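Local structure of interferon-inducible protein AIM2 (Mus musculus, 4JBM) at residues Val6-Ala11 against Asp49-Lys54; Lys58-Leu63 against Ser74-Asp79; Lys125-Tyr130 against Leu142-Pro147; Ile158-Phe163 against Ser180-Ile185. The protein senses double-stranded DNA in the cytosol through its HIN domain, the part described here, and triggers assembly of the AIM2 inflammasome, leading to pyroptosis. One frame throughout, in Å; residues are numbered along the deposited sequence.

In the fold
The HIN domain holds two OB-type beta units, and the four contacts sample both. Contacts 1 and 2 share one sheet, in which strands 4-16 and 56-60 are neighbours, and they touch through Val6 and Ile59. Contacts 3 and 4 lie in the second sheet and meet where Tyr130 and Val143 pack on Phe182. All four are partly buried, but contact 4 is the most central, with a large aromatic share, whereas contact 2 sits at a sheet edge and ends in serine and asparagine bonds. Contact 1 is a loop laid on a strand with a single hydrogen bond between them; contacts 2, 3 and 4 are antiparallel strand pairs, each stitched by several bonds.

Contact 1. Residues Val6-Ala11 against Asp49-Lys54; sequences VTVLKA and DKFIPK
This is a loop-on-strand contact in the first OB-type unit of the HIN domain: Val8 and Ala11 of strand 4-16 are covered by Phe51, Ile52 and Pro53, from the loop that leads into strand 56-60. Strand 4-16 carries a classic beta bulge here, Leu9 and Lys10 both facing Thr30 on strand 25-32. Val8 does most of the apolar work. Its CG1 lies anti to the backbone N (chi1 -178°) and reaches the Ile52 carbonyl, while CG2 approaches CD2 of the Phe51 ring at 4.1 Å, the two side chains crossing at about a right angle. The same ring also packs on Ile57 and Ala29, which ties the loop to both neighbouring strands. Farther along, Ala11 CB sits 3.4 Å from Phe51 O and 4.2 Å from Phe51 CB. Pro53 brings its CB and CG to the Leu9 carbonyl, with CB 3.9 Å from Leu9 O. The polar link is made by one acceptor: Val8 O takes a CA-H...O contact from Pro53 CA at 3.2 Å and a hydrogen bond from Lys54 N at 2.6 Å, the latter lying in the carbonyl plane with an N-H...O angle of 161°.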
loop_
_atom_site.group_PDB
_atom_site.type_symbol
_atom_site.label_atom_id
_atom_site.label_comp_id
_atom_site.label_asym_id
_atom_site.label_seq_id
_atom_site.Cartn_x
_atom_site.Cartn_y
_atom_site.Cartn_z
ATOM N N VAL A 6 18.842 0.289 1.955
ATOM C CA VAL A 6 17.620 0.133 2.726
ATOM C C VAL A 6 17.492 -1.301 3.238
ATOM O O VAL A 6 18.109 -2.231 2.712
ATOM C CB VAL A 6 16.363 0.487 1.897
ATOM C CG1 VAL A 6 16.362 1.960 1.514
ATOM C CG2 VAL A 6 16.302 -0.367 0.663
ATOM N N THR A 7 16.712 -1.457 4.294
ATOM C CA THR A 7 16.383 -2.754 4.855
ATOM C C THR A 7 14.949 -3.075 4.436
ATOM O O THR A 7 14.054 -2.252 4.622
ATOM C CB THR A 7 16.471 -2.704 6.393
ATOM O OG1 THR A 7 17.779 -2.269 6.784
ATOM C CG2 THR A 7 16.175 -4.067 7.002
ATOM N N VAL A 8 14.722 -4.260 3.877
ATOM C CA VAL A 8 13.367 -4.615 3.449
ATOM C C VAL A 8 12.531 -5.100 4.631
ATOM O O VAL A 8 12.942 -5.986 5.378
ATOM C CB VAL A 8 13.361 -5.666 2.317
ATOM C CG1 VAL A 8 11.930 -5.961 1.881
ATOM C CG2 VAL A 8 14.170 -5.173 1.141
ATOM N N LEU A 9 11.356 -4.496 4.784
ATOM C CA LEU A 9 10.446 -4.751 5.900
ATOM C C LEU A 9 9.253 -5.616 5.505
ATOM O O LEU A 9 8.795 -6.440 6.295
ATOM C CB LEU A 9 9.924 -3.423 6.458
ATOM C CG LEU A 9 10.662 -2.740 7.614
ATOM C CD1 LEU A 9 12.151 -2.878 7.491
ATOM C CD2 LEU A 9 10.276 -1.276 7.654
ATOM N N LYS A 10 8.744 -5.410 4.290
ATOM C CA LYS A 10 7.594 -6.163 3.782
ATOM C C LYS A 10 7.639 -6.189 2.257
ATOM O O LYS A 10 8.117 -5.238 1.637
ATOM C CB LYS A 10 6.293 -5.514 4.260
ATOM C CG LYS A 10 5.004 -6.262 3.928
ATOM C CD LYS A 10 3.769 -5.394 4.219
ATOM C CE LYS A 10 2.473 -6.172 4.051
ATOM N NZ LYS A 10 2.181 -6.434 2.624
ATOM N N ALA A 11 7.153 -7.272 1.657
ATOM C CA ALA A 11 7.048 -7.375 0.198
ATOM C C ALA A 11 6.028 -8.443 -0.187
ATOM O O ALA A 11 6.127 -9.587 0.260
ATOM C CB ALA A 11 8.410 -7.686 -0.424
ATOM N N ASP A 49 13.265 -11.500 -5.968
ATOM C CA ASP A 49 14.188 -12.387 -5.257
ATOM C C ASP A 49 15.150 -11.640 -4.325
ATOM O O ASP A 49 15.823 -12.248 -3.488
ATOM C CB ASP A 49 14.989 -13.240 -6.255
ATOM C CG ASP A 49 15.779 -12.399 -7.256
ATOM O OD1 ASP A 49 15.307 -11.300 -7.620
ATOM O OD2 ASP A 49 16.875 -12.836 -7.675
ATOM N N LYS A 50 15.204 -10.321 -4.478
ATOM C CA LYS A 50 16.106 -9.485 -3.700
ATOM C C LYS A 50 15.337 -8.766 -2.596
ATOM O O LYS A 50 15.926 -8.242 -1.652
ATOM C CB LYS A 50 16.796 -8.479 -4.626
ATOM C CG LYS A 50 17.612 -9.139 -5.742
ATOM C CD LYS A 50 18.109 -8.124 -6.766
ATOM C CE LYS A 50 19.104 -8.753 -7.721
ATOM N NZ LYS A 50 20.409 -8.995 -7.060
ATOM N N PHE A 51 14.017 -8.741 -2.741
ATOM C CA PHE A 51 13.131 -8.083 -1.790
ATOM C C PHE A 51 12.502 -9.064 -0.791
ATOM O O PHE A 51 11.317 -9.403 -0.879
ATOM C CB PHE A 51 12.030 -7.347 -2.553
ATOM C CG PHE A 51 12.436 -5.990 -3.063
ATOM C CD1 PHE A 51 13.130 -5.857 -4.266
ATOM C CD2 PHE A 51 12.111 -4.846 -2.350
ATOM C CE1 PHE A 51 13.491 -4.597 -4.741
ATOM C CE2 PHE A 51 12.467 -3.584 -2.819
ATOM C CZ PHE A 51 13.161 -3.460 -4.011
ATOM N N ILE A 52 13.303 -9.506 0.170
ATOM C CA ILE A 52 12.808 -10.363 1.232
ATOM C C ILE A 52 13.064 -9.689 2.578
ATOM O O ILE A 52 14.132 -9.107 2.781
ATOM C CB ILE A 52 13.455 -11.774 1.133
ATOM C CG1 ILE A 52 12.816 -12.554 -0.018
ATOM C CG2 ILE A 52 13.309 -12.559 2.426
ATOM C CD1 ILE A 52 13.719 -12.752 -1.210
ATOM N N PRO A 53 12.074 -9.743 3.492
ATOM C CA PRO A 53 12.178 -9.013 4.760
ATOM C C PRO A 53 13.493 -9.290 5.474
ATOM O O PRO A 53 13.988 -10.414 5.405
ATOM C CB PRO A 53 10.986 -9.543 5.564
ATOM C CG PRO A 53 9.959 -9.834 4.506
ATOM C CD PRO A 53 10.759 -10.402 3.349
ATOM N N LYS A 54 14.061 -8.251 6.090
ATOM C CA LYS A 54 15.312 -8.329 6.861
ATOM C C LYS A 54 16.594 -8.333 6.025
ATOM O O LYS A 54 17.689 -8.215 6.575
ATOM C CB LYS A 54 15.296 -9.473 7.881
ATOM C CG LYS A 54 14.154 -9.366 8.870
ATOM C CD LYS A 54 14.339 -10.328 10.029
ATOM C CE LYS A 54 13.202 -10.196 11.031
ATOM N NZ LYS A 54 13.623 -10.646 12.384
#

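Contact 2. Residues Lys58-Leu63 against Ser74-Asp79; sequences KISNYL and SSVVVD
An antiparallel strand pair at the margin of the first sheet brings Lys58, Ile59 and Ser60 against Val78, Val77 and Val76, with strand 76-79 outermost in this chain. Two hydrogen-bonded pairs flank one non-hydrogen-bonded pair. Lys58 and Val78 exchange both backbone bonds, as do Ser60 and Val76, all four at 2.9 Å between N and O. Between them, Ile59 and Val77 turn to the buried face, where Ile59 CG2 stands 4.2 Å from Val77 CG2; Met69, Val71 and Val6 also pack on Ile59. On the other face Ser60 OG lies between the backbone N and the carbonyl carbon (chi1 48°), a position that brings it 3.1 Å from Val76 CB and into a weak hydrogen bond with Val76 O.

Past the regular pairing, side chains take over. Asn61 leaves the extended conformation with a positive phi, and its side chain turns toward Ser74. Its ND2 donates to Ser74 O at 2.6 Å; the acceptor lies in the amide plane, but the nitrogen sits above the Ser74 carbonyl plane, 76° out of it. Ser75 OG points back at Asn61 O, at a modelled 2.5 Å that is doubtfully short for a hydrogen bond; OG is also hydrogen-bonded to Thr72 N. Backbone pairing thus gives way, chiefly through Asn61, to side-chain-to-carbonyl bonding, in an antiparallel edge pairing of an OB-type beta sheet.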
loop_
_atom_site.group_PDB
_atom_site.type_symbol
_atom_site.label_atom_id
_atom_site.label_comp_id
_atom_site.label_asym_id
_atom_site.label_seq_id
_atom_site.Cartn_x
_atom_site.Cartn_y
_atom_site.Cartn_z
ATOM N N LYS A 58 20.913 -2.392 -1.813
ATOM C CA LYS A 58 21.344 -1.095 -2.308
ATOM C C LYS A 58 20.637 -0.839 -3.641
ATOM O O LYS A 58 20.674 -1.670 -4.563
ATOM C CB LYS A 58 22.866 -1.067 -2.480
ATOM C CG LYS A 58 23.461 0.330 -2.658
ATOM C CD LYS A 58 24.991 0.305 -2.620
ATOM C CE LYS A 58 25.566 1.712 -2.630
ATOM N NZ LYS A 58 25.129 2.472 -1.427
ATOM N N ILE A 59 19.976 0.308 -3.731
ATOM C CA ILE A 59 19.146 0.618 -4.882
ATOM C C ILE A 59 19.659 1.881 -5.556
ATOM O O ILE A 59 19.799 2.921 -4.919
ATOM C CB ILE A 59 17.664 0.811 -4.468
ATOM C CG1 ILE A 59 17.210 -0.332 -3.553
ATOM C CG2 ILE A 59 16.770 0.947 -5.703
ATOM C CD1 ILE A 59 15.760 -0.252 -3.100
ATOM N N SER A 60 19.947 1.774 -6.847
ATOM C CA SER A 60 20.457 2.898 -7.622
ATOM C C SER A 60 19.633 3.084 -8.892
ATOM O O SER A 60 18.996 2.140 -9.363
ATOM C CB SER A 60 21.928 2.677 -7.964
ATOM O OG SER A 60 22.123 1.376 -8.480
ATOM N N ASN A 61 19.630 4.309 -9.415
ATOM C CA ASN A 61 18.896 4.665 -10.635
ATOM C C ASN A 61 17.393 4.441 -10.468
ATOM O O ASN A 61 16.787 3.647 -11.188
ATOM C CB ASN A 61 19.433 3.911 -11.862
ATOM C CG ASN A 61 18.860 4.440 -13.170
ATOM O OD1 ASN A 61 18.722 5.652 -13.353
ATOM N ND2 ASN A 61 18.504 3.533 -14.075
ATOM N N TYR A 62 16.795 5.182 -9.538
ATOM C CA TYR A 62 15.381 5.028 -9.210
ATOM C C TYR A 62 14.681 6.372 -9.312
ATOM O O TYR A 62 15.331 7.419 -9.334
ATOM C CB TYR A 62 15.211 4.472 -7.787
ATOM C CG TYR A 62 15.921 5.302 -6.738
ATOM C CD1 TYR A 62 15.353 6.464 -6.228
ATOM C CD2 TYR A 62 17.170 4.922 -6.267
ATOM C CE1 TYR A 62 16.017 7.219 -5.281
ATOM C CE2 TYR A 62 17.829 5.665 -5.326
ATOM C CZ TYR A 62 17.253 6.810 -4.834
ATOM O OH TYR A 62 17.923 7.548 -3.886
ATOM N N LEU A 63 13.356 6.349 -9.372
ATOM C CA LEU A 63 12.608 7.590 -9.358
ATOM C C LEU A 63 12.061 7.794 -7.961
ATOM O O LEU A 63 11.715 6.841 -7.263
ATOM C CB LEU A 63 11.464 7.576 -10.378
ATOM C CG LEU A 63 11.801 7.801 -11.854
ATOM C CD1 LEU A 63 12.797 8.941 -11.990
ATOM C CD2 LEU A 63 12.342 6.538 -12.494
ATOM N N SER A 74 15.474 -0.392 -15.332
ATOM C CA SER A 74 16.653 0.440 -15.522
ATOM C C SER A 74 17.400 0.585 -14.203
ATOM O O SER A 74 18.581 0.926 -14.194
ATOM C CB SER A 74 16.247 1.832 -16.005
ATOM O OG SER A 74 15.205 1.763 -16.954
ATOM N N SER A 75 16.710 0.315 -13.092
ATOM C CA SER A 75 17.300 0.454 -11.763
ATOM C C SER A 75 18.235 -0.702 -11.473
ATOM O O SER A 75 18.162 -1.753 -12.110
ATOM C CB SER A 75 16.218 0.499 -10.669
ATOM O OG SER A 75 15.406 1.656 -10.758
ATOM N N VAL A 76 19.104 -0.507 -10.494
ATOM C CA VAL A 76 20.004 -1.560 -10.061
ATOM C C VAL A 76 19.698 -1.868 -8.602
ATOM O O VAL A 76 19.683 -0.973 -7.754
ATOM C CB VAL A 76 21.493 -1.161 -10.222
ATOM C CG1 VAL A 76 22.394 -2.336 -9.894
ATOM C CG2 VAL A 76 21.770 -0.659 -11.635
ATOM N N VAL A 77 19.403 -3.131 -8.320
ATOM C CA VAL A 77 19.171 -3.575 -6.951
ATOM C C VAL A 77 20.204 -4.636 -6.619
ATOM O O VAL A 77 20.193 -5.717 -7.206
ATOM C CB VAL A 77 17.751 -4.140 -6.753
ATOM C CG1 VAL A 77 17.598 -4.737 -5.357
ATOM C CG2 VAL A 77 16.718 -3.060 -6.995
ATOM N N VAL A 78 21.100 -4.339 -5.687
ATOM C CA VAL A 78 22.152 -5.298 -5.393
ATOM C C VAL A 78 22.034 -5.667 -3.923
ATOM O O VAL A 78 21.945 -4.784 -3.068
ATOM C CB VAL A 78 23.547 -4.718 -5.667
ATOM C CG1 VAL A 78 24.428 -5.787 -6.299
ATOM C CG2 VAL A 78 23.450 -3.547 -6.626
ATOM N N ASP A 79 22.010 -6.963 -3.622
ATOM C CA ASP A 79 22.009 -7.393 -2.229
ATOM C C ASP A 79 23.374 -7.082 -1.625
ATOM O O ASP A 79 24.408 -7.380 -2.223
ATOM C CB ASP A 79 21.693 -8.887 -2.121
ATOM C CG ASP A 79 21.643 -9.377 -0.680
ATOM O OD1 ASP A 79 21.020 -8.709 0.174
ATOM O OD2 ASP A 79 22.233 -10.444 -0.405
#

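Contact 3. Residues Lys125-Tyr130 against Leu142-Pro147; sequences KDRVLY and LVLGNP
Arg127 lies beside Leu144 across the open end of the beta hairpin formed by strands 127-134 and 137-144, in the second OB-type unit. Its CB meets Leu144 CD2 at 3.4 Å. CG stands between the backbone N and the carbonyl carbon (chi1 63°), CD then approaches Leu142 CD1 at 3.8 Å, and a bend at chi3 brings NE to 3.4 Å from Leu144 CD2; this methyl lies over one face of the guanidinium. At the end, NH2 remains near the same methyl and NH1 near Leu142 CD1. Arg127 and Leu144 run side by side, pointing the same way, while Leu142 crosses the arginine obliquely.

Leu129 extends this face, placing CD1 at 3.8 Å from Leu142 CD1. On the opposite face Tyr130 CE2 touches Val143 CG2, while Val128 CG1 lies over the rim of the tyrosine ring; Tyr130 also meets the Phe182 ring of strand 181-185, their planes about 35° apart. Beyond Leu144 the chain turns at Gly145, in a positive-phi conformation that glycine adopts readily. Val128 and Val143 form a hydrogen-bonded pair of the two strands, and Tyr130 pairs onward with Val141. Val143 N donates to Val128 O at 2.9 Å, nearly straight at 173°.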
loop_
_atom_site.group_PDB
_atom_site.type_symbol
_atom_site.label_atom_id
_atom_site.label_comp_id
_atom_site.label_asym_id
_atom_site.label_seq_id
_atom_site.Cartn_x
_atom_site.Cartn_y
_atom_site.Cartn_z
ATOM N N LYS A 125 -22.014 -0.445 -10.892
ATOM C CA LYS A 125 -21.337 -1.349 -11.831
ATOM C C LYS A 125 -20.003 -0.815 -12.354
ATOM O O LYS A 125 -19.236 -1.548 -12.981
ATOM C CB LYS A 125 -22.254 -1.704 -13.003
ATOM C CG LYS A 125 -22.254 -0.669 -14.103
ATOM C CD LYS A 125 -23.234 -1.041 -15.181
ATOM C CE LYS A 125 -23.304 0.017 -16.248
ATOM N NZ LYS A 125 -22.304 -0.293 -17.287
ATOM N N ASP A 126 -19.735 0.461 -12.096
ATOM C CA ASP A 126 -18.493 1.104 -12.513
ATOM C C ASP A 126 -17.571 1.432 -11.330
ATOM O O ASP A 126 -16.364 1.612 -11.499
ATOM C CB ASP A 126 -18.802 2.389 -13.275
ATOM C CG ASP A 126 -19.874 3.222 -12.598
ATOM O OD1 ASP A 126 -20.879 2.642 -12.137
ATOM O OD2 ASP A 126 -19.712 4.456 -12.533
ATOM N N ARG A 127 -18.143 1.524 -10.134
ATOM C CA ARG A 127 -17.348 1.827 -8.954
ATOM C C ARG A 127 -18.062 1.377 -7.692
ATOM O O ARG A 127 -19.282 1.232 -7.666
ATOM C CB ARG A 127 -17.060 3.331 -8.877
ATOM C CG ARG A 127 -18.293 4.202 -8.731
ATOM C CD ARG A 127 -17.936 5.680 -8.715
ATOM N NE ARG A 127 -17.120 6.045 -9.868
ATOM C CZ ARG A 127 -16.538 7.229 -10.032
ATOM N NH1 ARG A 127 -16.661 8.169 -9.105
ATOM N NH2 ARG A 127 -15.817 7.466 -11.120
ATOM N N VAL A 128 -17.280 1.164 -6.642
ATOM C CA VAL A 128 -17.808 0.880 -5.320
ATOM C C VAL A 128 -17.207 1.852 -4.317
ATOM O O VAL A 128 -15.992 2.084 -4.308
ATOM C CB VAL A 128 -17.537 -0.578 -4.894
ATOM C CG1 VAL A 128 -18.281 -0.908 -3.619
ATOM C CG2 VAL A 128 -17.939 -1.542 -6.001
ATOM N N LEU A 129 -18.064 2.436 -3.490
ATOM C CA LEU A 129 -17.616 3.381 -2.478
ATOM C C LEU A 129 -17.762 2.712 -1.123
ATOM O O LEU A 129 -18.839 2.234 -0.770
ATOM C CB LEU A 129 -18.427 4.675 -2.520
ATOM C CG LEU A 129 -17.676 5.914 -2.027
ATOM C CD1 LEU A 129 -16.461 6.167 -2.906
ATOM C CD2 LEU A 129 -18.565 7.142 -1.981
ATOM N N TYR A 130 -16.671 2.672 -0.368
ATOM C CA TYR A 130 -16.690 2.007 0.921
ATOM C C TYR A 130 -16.589 3.042 2.024
ATOM O O TYR A 130 -15.598 3.761 2.127
ATOM C CB TYR A 130 -15.530 1.017 1.019
ATOM C CG TYR A 130 -15.621 -0.151 0.052
ATOM C CD1 TYR A 130 -16.295 -1.316 0.400
ATOM C CD2 TYR A 130 -15.011 -0.101 -1.195
ATOM C CE1 TYR A 130 -16.369 -2.392 -0.472
ATOM C CE2 TYR A 130 -15.077 -1.170 -2.071
ATOM C CZ TYR A 130 -15.757 -2.311 -1.707
ATOM O OH TYR A 130 -15.826 -3.375 -2.578
ATOM N N LEU A 142 -12.672 4.711 -2.615
ATOM C CA LEU A 142 -13.220 4.596 -3.953
ATOM C C LEU A 142 -12.490 3.528 -4.748
ATOM O O LEU A 142 -11.320 3.683 -5.077
ATOM C CB LEU A 142 -13.115 5.956 -4.646
ATOM C CG LEU A 142 -13.508 6.155 -6.110
ATOM C CD1 LEU A 142 -14.952 5.758 -6.341
ATOM C CD2 LEU A 142 -13.291 7.616 -6.459
ATOM N N VAL A 143 -13.185 2.442 -5.055
ATOM C CA VAL A 143 -12.590 1.386 -5.855
ATOM C C VAL A 143 -13.277 1.420 -7.224
ATOM O O VAL A 143 -14.470 1.144 -7.335
ATOM C CB VAL A 143 -12.769 0.008 -5.196
ATOM C CG1 VAL A 143 -12.405 -1.109 -6.169
ATOM C CG2 VAL A 143 -11.936 -0.083 -3.920
ATOM N N LEU A 144 -12.573 1.837 -8.261
ATOM C CA LEU A 144 -13.161 1.863 -9.596
ATOM C C LEU A 144 -13.275 0.503 -10.256
ATOM O O LEU A 144 -12.439 -0.357 -10.077
ATOM C CB LEU A 144 -12.437 2.852 -10.490
ATOM C CG LEU A 144 -12.550 4.264 -9.938
ATOM C CD1 LEU A 144 -11.925 5.297 -10.843
ATOM C CD2 LEU A 144 -13.989 4.642 -9.679
ATOM N N GLY A 145 -14.314 0.344 -11.058
ATOM C CA GLY A 145 -14.487 -0.830 -11.890
ATOM C C GLY A 145 -14.537 -2.274 -11.426
ATOM O O GLY A 145 -13.713 -3.066 -11.857
ATOM N N ASN A 146 -15.454 -2.635 -10.540
ATOM C CA ASN A 146 -15.633 -4.050 -10.218
ATOM C C ASN A 146 -17.030 -4.338 -9.658
ATOM O O ASN A 146 -17.728 -3.407 -9.280
ATOM C CB ASN A 146 -14.549 -4.517 -9.243
ATOM C CG ASN A 146 -13.354 -5.151 -9.938
ATOM O OD1 ASN A 146 -13.242 -6.372 -10.017
ATOM N ND2 ASN A 146 -12.440 -4.322 -10.414
ATOM N N PRO A 147 -17.455 -5.603 -9.608
ATOM C CA PRO A 147 -18.684 -5.934 -8.863
ATOM C C PRO A 147 -18.663 -5.720 -7.323
ATOM O O PRO A 147 -19.660 -5.184 -6.832
ATOM C CB PRO A 147 -18.937 -7.409 -9.209
ATOM C CG PRO A 147 -18.046 -7.740 -10.367
ATOM C CD PRO A 147 -17.013 -6.682 -10.513
#

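Contact 4. Residues Ile158-Phe163 against Ser180-Ile185; sequences IRLTFF and SFFKVI
Arginine and lysine lie side by side here: Arg159 and Lys183, a hydrogen-bonded pair of antiparallel strands 157-160 and 181-185 in the second OB-type unit, point the same way, with Arg159 NH1 and Lys183 NZ 4.5 Å apart. The lysine's aliphatic part makes the contact, its CD lying over one face of the guanidinium, offset toward the rim. Phe181 comes to the edge instead, CE1 lying 3.6 Å from Arg159 NH2, with the two planes 41° apart. Arg159 NE is buried with no partner in the model. Like charges so close probably raise the local positive potential, in a domain that binds DNA electrostatically.

The other face is apolar. Phe182 has CG anti to the backbone N (chi1 174°); its ring meets Ile158 CG2 through CZ at 3.5 Å, and Leu160 CD1 and Phe163 CZ through CD1. Leu160 CG covers the centre of one face of the Phe163 ring. Thr161 and Phe181 form the next hydrogen-bonded pair, where the chain turns a corner at Thr161 and Phe162; Phe162 and Phe163 form a G1 beta bulge opposite Val112. Ser180 OG, also bonded to Gly177 N, donates to Phe162 O at 2.7 Å from above the carbonyl plane, while Phe181 O sits in the plane of the Phe163 ring at its edge, 3.2 Å from Phe163 CE1.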
loop_
_atom_site.group_PDB
_atom_site.type_symbol
_atom_site.label_atom_id
_atom_site.label_comp_id
_atom_site.label_asym_id
_atom_site.label_seq_id
_atom_site.Cartn_x
_atom_site.Cartn_y
_atom_site.Cartn_z
ATOM N N ILE A 158 -11.525 -4.157 4.795
ATOM C CA ILE A 158 -10.844 -4.121 3.516
ATOM C C ILE A 158 -9.364 -3.872 3.754
ATOM O O ILE A 158 -8.983 -2.988 4.525
ATOM C CB ILE A 158 -11.441 -3.060 2.573
ATOM C CG1 ILE A 158 -11.475 -1.692 3.243
ATOM C CG2 ILE A 158 -12.836 -3.453 2.176
ATOM C CD1 ILE A 158 -12.161 -0.613 2.386
ATOM N N ARG A 159 -8.533 -4.689 3.128
ATOM C CA ARG A 159 -7.089 -4.506 3.163
ATOM C C ARG A 159 -6.689 -3.834 1.856
ATOM O O ARG A 159 -6.861 -4.406 0.771
ATOM C CB ARG A 159 -6.382 -5.846 3.362
ATOM C CG ARG A 159 -4.919 -5.772 3.793
ATOM C CD ARG A 159 -4.328 -7.148 3.612
ATOM N NE ARG A 159 -4.220 -7.452 2.187
ATOM C CZ ARG A 159 -3.903 -8.638 1.679
ATOM N NH1 ARG A 159 -3.700 -9.679 2.467
ATOM N NH2 ARG A 159 -3.833 -8.788 0.367
ATOM N N LEU A 160 -6.191 -2.607 1.991
ATOM C CA LEU A 160 -5.776 -1.751 0.887
ATOM C C LEU A 160 -4.263 -1.808 0.717
ATOM O O LEU A 160 -3.519 -1.715 1.697
ATOM C CB LEU A 160 -6.182 -0.298 1.172
ATOM C CG LEU A 160 -7.600 0.206 0.875
ATOM C CD1 LEU A 160 -8.644 -0.787 1.303
ATOM C CD2 LEU A 160 -7.837 1.539 1.560
ATOM N N THR A 161 -3.812 -1.971 -0.521
ATOM C CA THR A 161 -2.388 -1.870 -0.840
ATOM C C THR A 161 -2.179 -0.872 -1.986
ATOM O O THR A 161 -2.765 -1.029 -3.062
ATOM C CB THR A 161 -1.790 -3.240 -1.215
ATOM O OG1 THR A 161 -2.225 -4.235 -0.278
ATOM C CG2 THR A 161 -0.273 -3.179 -1.228
ATOM N N PHE A 162 -1.386 0.171 -1.732
ATOM C CA PHE A 162 -1.116 1.220 -2.716
ATOM C C PHE A 162 -2.369 1.958 -3.185
ATOM O O PHE A 162 -2.578 2.150 -4.378
ATOM C CB PHE A 162 -0.349 0.668 -3.924
ATOM C CG PHE A 162 0.636 1.639 -4.533
ATOM C CD1 PHE A 162 1.835 1.933 -3.904
ATOM C CD2 PHE A 162 0.360 2.241 -5.760
ATOM C CE1 PHE A 162 2.742 2.813 -4.474
ATOM C CE2 PHE A 162 1.257 3.126 -6.342
ATOM C CZ PHE A 162 2.453 3.411 -5.697
ATOM N N PHE A 163 -3.211 2.377 -2.257
ATOM C CA PHE A 163 -4.277 3.276 -2.640
ATOM C C PHE A 163 -3.690 4.662 -2.480
ATOM O O PHE A 163 -2.612 4.803 -1.895
ATOM C CB PHE A 163 -5.508 3.079 -1.752
ATOM C CG PHE A 163 -6.437 2.010 -2.247
ATOM C CD1 PHE A 163 -5.975 0.717 -2.482
ATOM C CD2 PHE A 163 -7.759 2.306 -2.533
ATOM C CE1 PHE A 163 -6.832 -0.269 -2.956
ATOM C CE2 PHE A 163 -8.620 1.327 -3.006
ATOM C CZ PHE A 163 -8.153 0.038 -3.225
ATOM N N SER A 180 -3.163 -0.681 -7.762
ATOM C CA SER A 180 -3.553 -0.924 -6.379
ATOM C C SER A 180 -3.924 -2.389 -6.209
ATOM O O SER A 180 -4.313 -3.056 -7.166
ATOM C CB SER A 180 -4.734 -0.037 -5.967
ATOM O OG SER A 180 -4.438 1.327 -6.183
ATOM N N PHE A 181 -3.789 -2.890 -4.991
ATOM C CA PHE A 181 -4.312 -4.196 -4.638
ATOM C C PHE A 181 -5.429 -3.972 -3.614
ATOM O O PHE A 181 -5.314 -3.115 -2.736
ATOM C CB PHE A 181 -3.208 -5.073 -4.051
ATOM C CG PHE A 181 -3.520 -6.536 -4.085
ATOM C CD1 PHE A 181 -4.343 -7.105 -3.128
ATOM C CD2 PHE A 181 -2.974 -7.341 -5.062
ATOM C CE1 PHE A 181 -4.623 -8.454 -3.150
ATOM C CE2 PHE A 181 -3.252 -8.690 -5.097
ATOM C CZ PHE A 181 -4.078 -9.249 -4.137
ATOM N N PHE A 182 -6.497 -4.755 -3.710
ATOM C CA PHE A 182 -7.627 -4.608 -2.807
ATOM C C PHE A 182 -8.078 -5.992 -2.389
ATOM O O PHE A 182 -8.171 -6.888 -3.225
ATOM C CB PHE A 182 -8.769 -3.871 -3.513
ATOM C CG PHE A 182 -10.042 -3.789 -2.716
ATOM C CD1 PHE A 182 -10.233 -2.764 -1.810
ATOM C CD2 PHE A 182 -11.057 -4.720 -2.895
ATOM C CE1 PHE A 182 -11.401 -2.670 -1.084
ATOM C CE2 PHE A 182 -12.232 -4.633 -2.169
ATOM C CZ PHE A 182 -12.404 -3.604 -1.264
ATOM N N LYS A 183 -8.353 -6.172 -1.100
ATOM C CA LYS A 183 -8.831 -7.463 -0.612
ATOM C C LYS A 183 -9.910 -7.304 0.452
ATOM O O LYS A 183 -9.827 -6.434 1.304
ATOM C CB LYS A 183 -7.675 -8.291 -0.045
ATOM C CG LYS A 183 -8.065 -9.722 0.312
ATOM C CD LYS A 183 -6.868 -10.569 0.730
ATOM C CE LYS A 183 -7.208 -12.052 0.654
ATOM N NZ LYS A 183 -6.031 -12.879 0.275
ATOM N N VAL A 184 -10.920 -8.163 0.413
ATOM C CA VAL A 184 -11.955 -8.129 1.434
ATOM C C VAL A 184 -11.625 -9.158 2.505
ATOM O O VAL A 184 -11.426 -10.341 2.203
ATOM C CB VAL A 184 -13.360 -8.400 0.855
ATOM C CG1 VAL A 184 -14.336 -8.733 1.969
ATOM C CG2 VAL A 184 -13.847 -7.199 0.071
ATOM N N ILE A 185 -11.557 -8.695 3.753
ATOM C CA ILE A 185 -11.304 -9.566 4.891
ATOM C C ILE A 185 -12.615 -9.717 5.639
ATOM O O ILE A 185 -13.084 -8.779 6.279
ATOM C CB ILE A 185 -10.239 -8.985 5.847
ATOM C CG1 ILE A 185 -9.007 -8.516 5.064
ATOM C CG2 ILE A 185 -9.842 -10.023 6.885
ATOM C CD1 ILE A 185 -8.174 -9.648 4.486
#